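Thermotoga maritima TmcAL (Thermotoga maritima, PDB 5Y0T) belongs to the HIGH nucleotidyl transferase family of the HUP clan and holds a bound adenosine-5'-rp-alpha-thio-triphosphate in a pocket of its fold. Local coordinates at residues 50-55 / 67-72; 223-228 / 232-237; 284-289 / 298-303. All blocks are in the same frame, centred on the assembly; numbering follows the deposited sequence.

Contact 1: residues 50-55 / 67-72; sequences IDKFAR and VLELPV
K52, in the first turn of helix 52-61, and E69, on strand 66-70, meet through their charged groups, and this one pair carries the whole contact. The two chains approach at a slant, the ammonium coming to one side of the carboxylate. K52 NZ donates to E69 OE1 over 2.9 Å, a hydrogen bond within a salt bridge; it reaches the oxygen on its syn side, 32° out of the carboxylate plane. The other oxygen is joined through a water, which accepts from K52 NZ at 3.0 Å and donates to E69 OE2 at 2.7 Å, so the ammonium, the water and both carboxylate oxygens close a small ring.

Length suits both residues to the place, because even the nearest CA atoms, K52 CA and E69 CA, are 8.3 Å apart. K52 CG lies between the backbone N and the carbonyl carbon (chi1 66°), and beyond it the chain runs out extended; its CG also rests over the face of the F53 ring. E69 is likewise extended, with CG opposite the backbone N.

At the start of the helix, D51 is the N-cap: its OD1 accepts from A54 N at 3.0 Å, while R412 pairs with its OD2. Strand 66-70 runs parallel to strand 32-38, as expected of a HUP fold, and antiparallel to strand 337-343 in the central mixed sheet.

The ammonium also forms a salt bridge with D413 and a hydrogen bond with T395. Two carboxylates around one buried lysine would probably favour its protonated form, and its ammonium joins the start of helix 52-61 to the sheet, through E69, and to D413 near the C-terminus.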
loop_
_atom_site.group_PDB
_atom_site.type_symbol
_atom_site.label_atom_id
_atom_site.label_comp_id
_atom_site.label_asym_id
_atom_site.label_seq_id
_atom_site.Cartn_x
_atom_site.Cartn_y
_atom_site.Cartn_z
ATOM N N ILE A 50 17.302 1.560 -14.210
ATOM C CA ILE A 50 17.089 0.197 -14.734
ATOM C C ILE A 50 17.463 -0.770 -13.619
ATOM O O ILE A 50 18.111 -0.356 -12.661
ATOM C CB ILE A 50 17.918 -0.120 -15.984
ATOM C CG1 ILE A 50 19.410 0.173 -15.736
ATOM C CG2 ILE A 50 17.421 0.666 -17.204
ATOM C CD1 ILE A 50 20.280 -0.139 -16.979
ATOM N N ASP A 51 17.077 -2.044 -13.715
ATOM C CA ASP A 51 17.137 -2.862 -12.499
ATOM C C ASP A 51 18.528 -3.427 -12.237
ATOM O O ASP A 51 19.462 -3.213 -13.009
ATOM C CB ASP A 51 16.059 -3.974 -12.516
ATOM C CG ASP A 51 16.346 -5.115 -13.482
ATOM O OD1 ASP A 51 17.457 -5.235 -14.048
ATOM O OD2 ASP A 51 15.414 -5.934 -13.661
ATOM N N LYS A 52 18.665 -4.133 -11.120
ATOM C CA LYS A 52 19.986 -4.535 -10.643
ATOM C C LYS A 52 20.596 -5.621 -11.523
ATOM O O LYS A 52 21.821 -5.745 -11.607
ATOM C CB LYS A 52 19.895 -5.018 -9.185
ATOM C CG LYS A 52 19.065 -6.301 -9.035
ATOM C CD LYS A 52 18.675 -6.544 -7.576
ATOM C CE LYS A 52 17.809 -7.810 -7.460
ATOM N NZ LYS A 52 17.411 -8.075 -6.032
ATOM N N PHE A 53 19.756 -6.397 -12.201
ATOM C CA PHE A 53 20.283 -7.443 -13.085
ATOM C C PHE A 53 20.950 -6.818 -14.315
ATOM O O PHE A 53 22.029 -7.237 -14.756
ATOM C CB PHE A 53 19.158 -8.405 -13.480
ATOM C CG PHE A 53 18.485 -9.048 -12.287
ATOM C CD1 PHE A 53 19.171 -9.949 -11.497
ATOM C CD2 PHE A 53 17.181 -8.739 -11.961
ATOM C CE1 PHE A 53 18.556 -10.535 -10.395
ATOM C CE2 PHE A 53 16.567 -9.319 -10.861
ATOM C CZ PHE A 53 17.257 -10.215 -10.087
ATOM N N ALA A 54 20.316 -5.791 -14.857
ATOM C CA ALA A 54 20.912 -5.038 -15.956
ATOM C C ALA A 54 22.176 -4.300 -15.501
ATOM O O ALA A 54 23.208 -4.314 -16.183
ATOM C CB ALA A 54 19.893 -4.055 -16.532
ATOM N N ARG A 55 22.108 -3.649 -14.349
ATOM C CA ARG A 55 23.260 -2.865 -13.906
ATOM C C ARG A 55 24.414 -3.787 -13.459
ATOM O O ARG A 55 25.581 -3.446 -13.635
ATOM C CB ARG A 55 22.841 -1.879 -12.803
ATOM C CG ARG A 55 22.314 -0.556 -13.386
ATOM C CD ARG A 55 21.347 0.190 -12.444
ATOM N NE ARG A 55 21.839 0.229 -11.065
ATOM C CZ ARG A 55 21.261 -0.424 -10.066
ATOM N NH1 ARG A 55 20.151 -1.130 -10.291
ATOM N NH2 ARG A 55 21.771 -0.362 -8.846
ATOM N N VAL A 67 29.748 -9.277 -8.782
ATOM C CA VAL A 67 28.855 -8.243 -8.264
ATOM C C VAL A 67 27.979 -8.841 -7.167
ATOM O O VAL A 67 27.358 -9.879 -7.371
ATOM C CB VAL A 67 27.924 -7.636 -9.347
ATOM C CG1 VAL A 67 26.973 -6.606 -8.704
ATOM C CG2 VAL A 67 28.743 -6.973 -10.467
ATOM N N LEU A 68 27.971 -8.180 -6.013
ATOM C CA LEU A 68 27.161 -8.554 -4.853
ATOM C C LEU A 68 26.058 -7.534 -4.660
ATOM O O LEU A 68 26.246 -6.364 -4.977
ATOM C CB LEU A 68 28.017 -8.607 -3.588
ATOM C CG LEU A 68 29.392 -9.253 -3.756
ATOM C CD1 LEU A 68 30.228 -9.150 -2.462
ATOM C CD2 LEU A 68 29.219 -10.688 -4.174
ATOM N N GLU A 69 24.900 -7.958 -4.159
ATOM C CA GLU A 69 23.884 -6.975 -3.792
ATOM C C GLU A 69 24.105 -6.451 -2.372
ATOM O O GLU A 69 24.291 -7.229 -1.434
ATOM C CB GLU A 69 22.464 -7.551 -3.898
ATOM C CG GLU A 69 21.423 -6.483 -3.585
ATOM C CD GLU A 69 19.982 -6.921 -3.837
ATOM O OE1 GLU A 69 19.756 -8.087 -4.244
ATOM O OE2 GLU A 69 19.075 -6.090 -3.611
ATOM N N LEU A 70 24.101 -5.132 -2.225
ATOM C CA LEU A 70 24.025 -4.500 -0.906
ATOM C C LEU A 70 22.564 -4.608 -0.476
ATOM O O LEU A 70 21.694 -4.064 -1.149
ATOM C CB LEU A 70 24.481 -3.038 -0.980
ATOM C CG LEU A 70 24.345 -2.171 0.291
ATOM C CD1 LEU A 70 25.195 -2.755 1.407
ATOM C CD2 LEU A 70 24.741 -0.735 0.013
ATOM N N PRO A 71 22.276 -5.347 0.613
ATOM C CA PRO A 71 20.853 -5.543 0.943
ATOM C C PRO A 71 20.089 -4.238 1.107
ATOM O O PRO A 71 20.659 -3.244 1.572
ATOM C CB PRO A 71 20.909 -6.325 2.269
ATOM C CG PRO A 71 22.167 -7.182 2.085
ATOM C CD PRO A 71 23.154 -6.183 1.449
ATOM N N VAL A 72 18.818 -4.253 0.719
ATOM C CA VAL A 72 17.959 -3.060 0.740
ATOM C C VAL A 72 18.002 -2.307 2.068
ATOM O O VAL A 72 17.984 -1.080 2.096
ATOM C CB VAL A 72 16.485 -3.432 0.439
ATOM C CG1 VAL A 72 15.559 -2.222 0.637
ATOM C CG2 VAL A 72 16.361 -4.005 -0.978
HETATM O O HOH W 1 16.404 -5.986 -4.077
#

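Contact 2: residues 223-228 / 232-237; sequences EEVRDS and DSFEIL
The ring of F234 lies against R226 with its face and against V225 with its edge, and these two approaches make up most of the contact. The first is a CH-pi interaction. R226 CB stands over the centre of the ring, 3.8 Å from its centroid and only 10° off the normal. From there the aliphatic chain continues across the same ring, and R226 CD comes within 3.5 Å of F234 CE2. The guanidinium itself is inclined, its plane 47° from that of the ring. Arginine suits this border position because its methylenes can cover an aromatic face while its charged end remains near the surface.

The apolar contacts are on the buried side. V225 CG1 approaches the ring in its plane, 4.0 Å from F234 CE1, and the same methyl is 3.9 Å from L237 CD2. With CG1 anti to the backbone N, the valine directs one methyl at both neighbours, one helical turn apart on helix 231-242.

Together the segments form a helical hairpin: helices 222-228 and 231-242 follow each other with a very short connection, and their local axes run roughly antiparallel at 137°, with a closest approach of 9.4 Å. Helix 210-218 packs on this pair through M217, which touches both V225 and L237, and helix 52-61 receives S233 and I236.

No hydrogen bond crosses between the two segments. Along helix 222-228, E223 OE2 pairs with R226 NH2 in a salt bridge whose very short modelled length is doubtful in detail, and makes a weak bond with R226 NE; the arginine bends at chi3, which is consistent with this pairing. Near the end of that helix, S228 OG donates to E224 O over 2.8 Å. On helix 231-242, S233 OG hydrogen-bonds to F13 O.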
loop_
_atom_site.group_PDB
_atom_site.type_symbol
_atom_site.label_atom_id
_atom_site.label_comp_id
_atom_site.label_asym_id
_atom_site.label_seq_id
_atom_site.Cartn_x
_atom_site.Cartn_y
_atom_site.Cartn_z
ATOM N N GLU A 223 21.136 11.621 -27.140
ATOM C CA GLU A 223 22.486 11.829 -27.636
ATOM C C GLU A 223 23.410 12.283 -26.517
ATOM O O GLU A 223 24.565 11.851 -26.429
ATOM C CB GLU A 223 22.480 12.854 -28.773
ATOM C CG GLU A 223 22.133 12.265 -30.129
ATOM C CD GLU A 223 23.197 11.299 -30.631
ATOM O OE1 GLU A 223 24.169 11.762 -31.269
ATOM O OE2 GLU A 223 23.061 10.078 -30.386
ATOM N N GLU A 224 22.898 13.164 -25.665
ATOM C CA GLU A 224 23.664 13.638 -24.521
ATOM C C GLU A 224 23.829 12.524 -23.499
ATOM O O GLU A 224 24.865 12.427 -22.836
ATOM C CB GLU A 224 22.988 14.858 -23.906
ATOM C CG GLU A 224 23.092 16.066 -24.814
ATOM C CD GLU A 224 22.057 17.115 -24.514
ATOM O OE1 GLU A 224 22.360 18.034 -23.728
ATOM O OE2 GLU A 224 20.944 17.019 -25.067
ATOM N N VAL A 225 22.818 11.668 -23.387
ATOM C CA VAL A 225 22.918 10.498 -22.521
ATOM C C VAL A 225 24.031 9.586 -23.032
ATOM O O VAL A 225 24.890 9.145 -22.264
ATOM C CB VAL A 225 21.595 9.709 -22.438
ATOM C CG1 VAL A 225 21.797 8.391 -21.660
ATOM C CG2 VAL A 225 20.511 10.539 -21.762
ATOM N N ARG A 226 24.021 9.324 -24.334
ATOM C CA ARG A 226 25.054 8.503 -24.948
ATOM C C ARG A 226 26.445 9.097 -24.712
ATOM O O ARG A 226 27.388 8.364 -24.418
ATOM C CB ARG A 226 24.798 8.334 -26.451
ATOM C CG ARG A 226 25.837 7.451 -27.146
ATOM C CD ARG A 226 25.268 6.713 -28.361
ATOM N NE ARG A 226 24.779 7.619 -29.396
ATOM C CZ ARG A 226 25.462 7.949 -30.487
ATOM N NH1 ARG A 226 26.672 7.447 -30.695
ATOM N NH2 ARG A 226 24.937 8.782 -31.376
ATOM N N ASP A 227 26.568 10.420 -24.826
ATOM C CA ASP A 227 27.850 11.091 -24.568
ATOM C C ASP A 227 28.350 10.956 -23.123
ATOM O O ASP A 227 29.537 11.162 -22.850
ATOM C CB ASP A 227 27.761 12.576 -24.907
ATOM C CG ASP A 227 27.567 12.827 -26.380
ATOM O OD1 ASP A 227 27.910 11.935 -27.189
ATOM O OD2 ASP A 227 27.073 13.922 -26.724
ATOM N N SER A 228 27.442 10.640 -22.206
ATOM C CA SER A 228 27.764 10.539 -20.780
ATOM C C SER A 228 28.101 9.137 -20.285
ATOM O O SER A 228 28.531 8.969 -19.138
ATOM C CB SER A 228 26.586 11.069 -19.956
ATOM O OG SER A 228 26.242 12.383 -20.357
ATOM N N ASP A 232 28.974 0.121 -23.596
ATOM C CA ASP A 232 28.237 -1.047 -23.105
ATOM C C ASP A 232 27.143 -0.655 -22.123
ATOM O O ASP A 232 26.120 -1.348 -22.008
ATOM C CB ASP A 232 29.166 -2.061 -22.443
ATOM C CG ASP A 232 30.012 -2.829 -23.443
ATOM O OD1 ASP A 232 29.666 -2.863 -24.643
ATOM O OD2 ASP A 232 31.030 -3.408 -23.021
ATOM N N SER A 233 27.351 0.443 -21.401
ATOM C CA SER A 233 26.345 0.894 -20.449
ATOM C C SER A 233 25.139 1.432 -21.207
ATOM O O SER A 233 24.002 1.092 -20.905
ATOM C CB SER A 233 26.921 1.969 -19.517
ATOM O OG SER A 233 25.914 2.482 -18.672
ATOM N N PHE A 234 25.402 2.271 -22.207
ATOM C CA PHE A 234 24.334 2.817 -23.036
ATOM C C PHE A 234 23.576 1.702 -23.762
ATOM O O PHE A 234 22.353 1.751 -23.890
ATOM C CB PHE A 234 24.899 3.812 -24.059
ATOM C CG PHE A 234 23.831 4.529 -24.846
ATOM C CD1 PHE A 234 23.027 5.483 -24.234
ATOM C CD2 PHE A 234 23.609 4.230 -26.181
ATOM C CE1 PHE A 234 22.035 6.143 -24.946
ATOM C CE2 PHE A 234 22.608 4.883 -26.898
ATOM C CZ PHE A 234 21.825 5.841 -26.279
ATOM N N GLU A 235 24.317 0.706 -24.248
ATOM C CA GLU A 235 23.723 -0.404 -24.987
ATOM C C GLU A 235 22.727 -1.160 -24.109
ATOM O O GLU A 235 21.618 -1.460 -24.537
ATOM C CB GLU A 235 24.810 -1.357 -25.499
ATOM C CG GLU A 235 24.385 -2.197 -26.687
ATOM C CD GLU A 235 24.089 -1.350 -27.917
ATOM O OE1 GLU A 235 24.756 -0.306 -28.104
ATOM O OE2 GLU A 235 23.184 -1.729 -28.693
ATOM N N ILE A 236 23.112 -1.435 -22.869
ATOM C CA ILE A 236 22.233 -2.167 -21.966
ATOM C C ILE A 236 21.025 -1.300 -21.566
ATOM O O ILE A 236 19.895 -1.794 -21.436
ATOM C CB ILE A 236 22.987 -2.629 -20.700
ATOM C CG1 ILE A 236 24.080 -3.655 -21.037
ATOM C CG2 ILE A 236 22.014 -3.195 -19.670
ATOM C CD1 ILE A 236 23.583 -4.984 -21.466
ATOM N N LEU A 237 21.273 -0.010 -21.358
ATOM C CA LEU A 237 20.205 0.947 -21.062
ATOM C C LEU A 237 19.153 0.933 -22.174
ATOM O O LEU A 237 17.949 0.850 -21.910
ATOM C CB LEU A 237 20.778 2.359 -20.894
ATOM C CG LEU A 237 19.748 3.473 -20.697
ATOM C CD1 LEU A 237 19.018 3.290 -19.365
ATOM C CD2 LEU A 237 20.405 4.838 -20.771
#

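Contact 3: residues 284-289 / 298-303; sequences HVCARQ and ECVKAK
Different first torsions bring the two sulfurs together: C286 SG sits anti to its own carbonyl carbon, beside the backbone N (chi1 -70°), whereas C299 SG is anti to the backbone N and beside the carbonyl carbon (chi1 176°). Both CB atoms already face the opposite helix, so the sulfurs meet midway and close a disulfide, C286 SG to C299 SG at 2.1 Å. The torsion about that bond is -71°, left-handed and somewhat smaller than the common value near -90°. The backbones come close at this point, with C286 CA and C299 CA 5.8 Å apart, a spacing that suits cysteine's short side chain.

V300, the next residue along helix 293-300, adds an apolar contact beside the bridge. Its CG2, lying beside its own backbone N, approaches C286 CB to 3.7 Å. A branched residue fits here because the same small apolar side chain also touches L279 and F283 of helix 279-289 and I310 of helix 307-318. F296, within helix 293-300, lies against C286 as well.

Across helix 279-289 from the bridge, R288 folds back on H284. The guanidinium and imidazole lie face against face, with H284 NE2 3.2 Å above the guanidinium plane and over its centre. R288 NH1 also donates to H284 O over 3.0 Å, in the carbonyl plane and on a lone pair, which helps to hold the group over the ring. R288 and Q289 pack on E411 and G410 of the second subunit.

Helices 279-289 and 293-300 are thus neighbours in sequence stapled by a covalent link. The disulfide closes a loop of 12 intervening residues and, while oxidised, limits how far the end of helix 293-300 can move from helix 279-289.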
loop_
_atom_site.group_PDB
_atom_site.type_symbol
_atom_site.label_atom_id
_atom_site.label_comp_id
_atom_site.label_asym_id
_atom_site.label_seq_id
_atom_site.Cartn_x
_atom_site.Cartn_y
_atom_site.Cartn_z
ATOM N N HIS A 284 1.713 12.250 7.858
ATOM C CA HIS A 284 0.279 12.012 7.982
ATOM C C HIS A 284 -0.547 13.142 7.375
ATOM O O HIS A 284 -1.484 12.898 6.601
ATOM C CB HIS A 284 -0.094 11.820 9.451
ATOM C CG HIS A 284 -1.514 11.389 9.662
ATOM N ND1 HIS A 284 -2.530 12.280 9.934
ATOM C CD2 HIS A 284 -2.087 10.162 9.633
ATOM C CE1 HIS A 284 -3.667 11.620 10.071
ATOM N NE2 HIS A 284 -3.424 10.332 9.897
ATOM N N VAL A 285 -0.197 14.376 7.737
ATOM C CA VAL A 285 -0.924 15.552 7.271
ATOM C C VAL A 285 -0.681 15.809 5.784
ATOM O O VAL A 285 -1.627 16.016 5.033
ATOM C CB VAL A 285 -0.538 16.810 8.085
ATOM C CG1 VAL A 285 -1.272 18.045 7.563
ATOM C CG2 VAL A 285 -0.850 16.604 9.561
ATOM N N CYS A 286 0.581 15.777 5.354
ATOM C CA CYS A 286 0.890 16.087 3.960
ATOM C C CYS A 286 0.304 15.068 2.992
ATOM O O CYS A 286 -0.061 15.413 1.866
ATOM C CB CYS A 286 2.404 16.190 3.748
ATOM S SG CYS A 286 3.110 17.665 4.540
ATOM N N ALA A 287 0.210 13.815 3.427
ATOM C CA ALA A 287 -0.368 12.770 2.577
ATOM C C ALA A 287 -1.833 13.073 2.267
ATOM O O ALA A 287 -2.320 12.812 1.168
ATOM C CB ALA A 287 -0.241 11.409 3.243
ATOM N N ARG A 288 -2.535 13.603 3.255
ATOM C CA ARG A 288 -3.952 13.915 3.101
ATOM C C ARG A 288 -4.217 15.267 2.435
ATOM O O ARG A 288 -5.277 15.471 1.833
ATOM C CB ARG A 288 -4.639 13.830 4.465
ATOM C CG ARG A 288 -4.797 12.384 4.924
ATOM C CD ARG A 288 -4.779 12.232 6.440
ATOM N NE ARG A 288 -4.933 10.825 6.811
ATOM C CZ ARG A 288 -3.966 9.911 6.739
ATOM N NH1 ARG A 288 -2.751 10.243 6.317
ATOM N NH2 ARG A 288 -4.215 8.652 7.090
ATOM N N GLN A 289 -3.278 16.200 2.563
ATOM C CA GLN A 289 -3.482 17.536 2.011
ATOM C C GLN A 289 -2.900 17.777 0.610
ATOM O O GLN A 289 -3.237 18.774 -0.035
ATOM C CB GLN A 289 -2.922 18.566 2.985
ATOM C CG GLN A 289 -3.708 18.622 4.285
ATOM C CD GLN A 289 -5.209 18.812 4.061
ATOM O OE1 GLN A 289 -5.636 19.632 3.240
ATOM N NE2 GLN A 289 -6.016 18.053 4.797
ATOM N N GLU A 298 7.406 18.360 -1.160
ATOM C CA GLU A 298 7.550 19.778 -0.838
ATOM C C GLU A 298 6.830 20.140 0.463
ATOM O O GLU A 298 7.316 20.954 1.240
ATOM C CB GLU A 298 7.025 20.641 -1.987
ATOM C CG GLU A 298 7.854 20.553 -3.260
ATOM C CD GLU A 298 9.207 21.252 -3.134
ATOM O OE1 GLU A 298 9.384 22.099 -2.222
ATOM O OE2 GLU A 298 10.098 20.951 -3.954
ATOM N N CYS A 299 5.673 19.531 0.701
ATOM C CA CYS A 299 4.930 19.787 1.930
ATOM C C CYS A 299 5.689 19.301 3.169
ATOM O O CYS A 299 5.729 19.992 4.183
ATOM C CB CYS A 299 3.544 19.128 1.870
ATOM S SG CYS A 299 2.561 19.280 3.396
ATOM N N VAL A 300 6.274 18.108 3.100
ATOM C CA VAL A 300 6.993 17.548 4.244
ATOM C C VAL A 300 8.314 18.297 4.456
ATOM O O VAL A 300 8.734 18.537 5.592
ATOM C CB VAL A 300 7.279 16.038 4.062
ATOM C CG1 VAL A 300 8.111 15.506 5.229
ATOM C CG2 VAL A 300 5.962 15.237 3.921
ATOM N N LYS A 301 8.951 18.662 3.344
ATOM C CA LYS A 301 10.240 19.360 3.350
ATOM C C LYS A 301 10.225 20.668 4.135
ATOM O O LYS A 301 9.315 21.479 4.019
ATOM C CB LYS A 301 10.695 19.651 1.910
ATOM C CG LYS A 301 11.933 20.551 1.794
ATOM C CD LYS A 301 13.199 19.728 1.534
ATOM C CE LYS A 301 14.447 20.604 1.485
ATOM N NZ LYS A 301 14.682 21.322 2.779
ATOM N N ALA A 302 11.262 20.865 4.931
ATOM C CA ALA A 302 11.479 22.144 5.582
ATOM C C ALA A 302 12.970 22.322 5.724
ATOM O O ALA A 302 13.746 21.483 5.255
ATOM C CB ALA A 302 10.791 22.204 6.933
ATOM N N LYS A 303 13.357 23.407 6.382
ATOM C CA LYS A 303 14.756 23.733 6.595
ATOM C C LYS A 303 15.549 22.533 7.114
ATOM O O LYS A 303 16.611 22.207 6.585
ATOM C CB LYS A 303 14.869 24.911 7.571
ATOM C CG LYS A 303 16.287 25.407 7.811
ATOM C CD LYS A 303 16.307 26.551 8.827
ATOM C CE LYS A 303 17.731 27.017 9.099
ATOM N NZ LYS A 303 18.600 25.872 9.501
#

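How the contacts relate
The three contacts follow one another along the chain without interleaving. Contact 1 is the innermost, its centre about 10 Å from the centre of the chain, and ties the central sheet to helix 52-61. Contact 2 is its neighbour, with centres about 19 Å apart: I50 packs on L237 and A54 on I236, so helix 231-242 lies directly on the start of helix 52-61. Contact 3 stands apart, its centre about 31 Å from that of contact 1 and about 36 Å from that of contact 2, in an all-helical region that reaches the second subunit. Sheet-to-helix, helix-to-helix and covalent links thus hold successive regions of the chain, the first two touching each other directly, through I50 and A54.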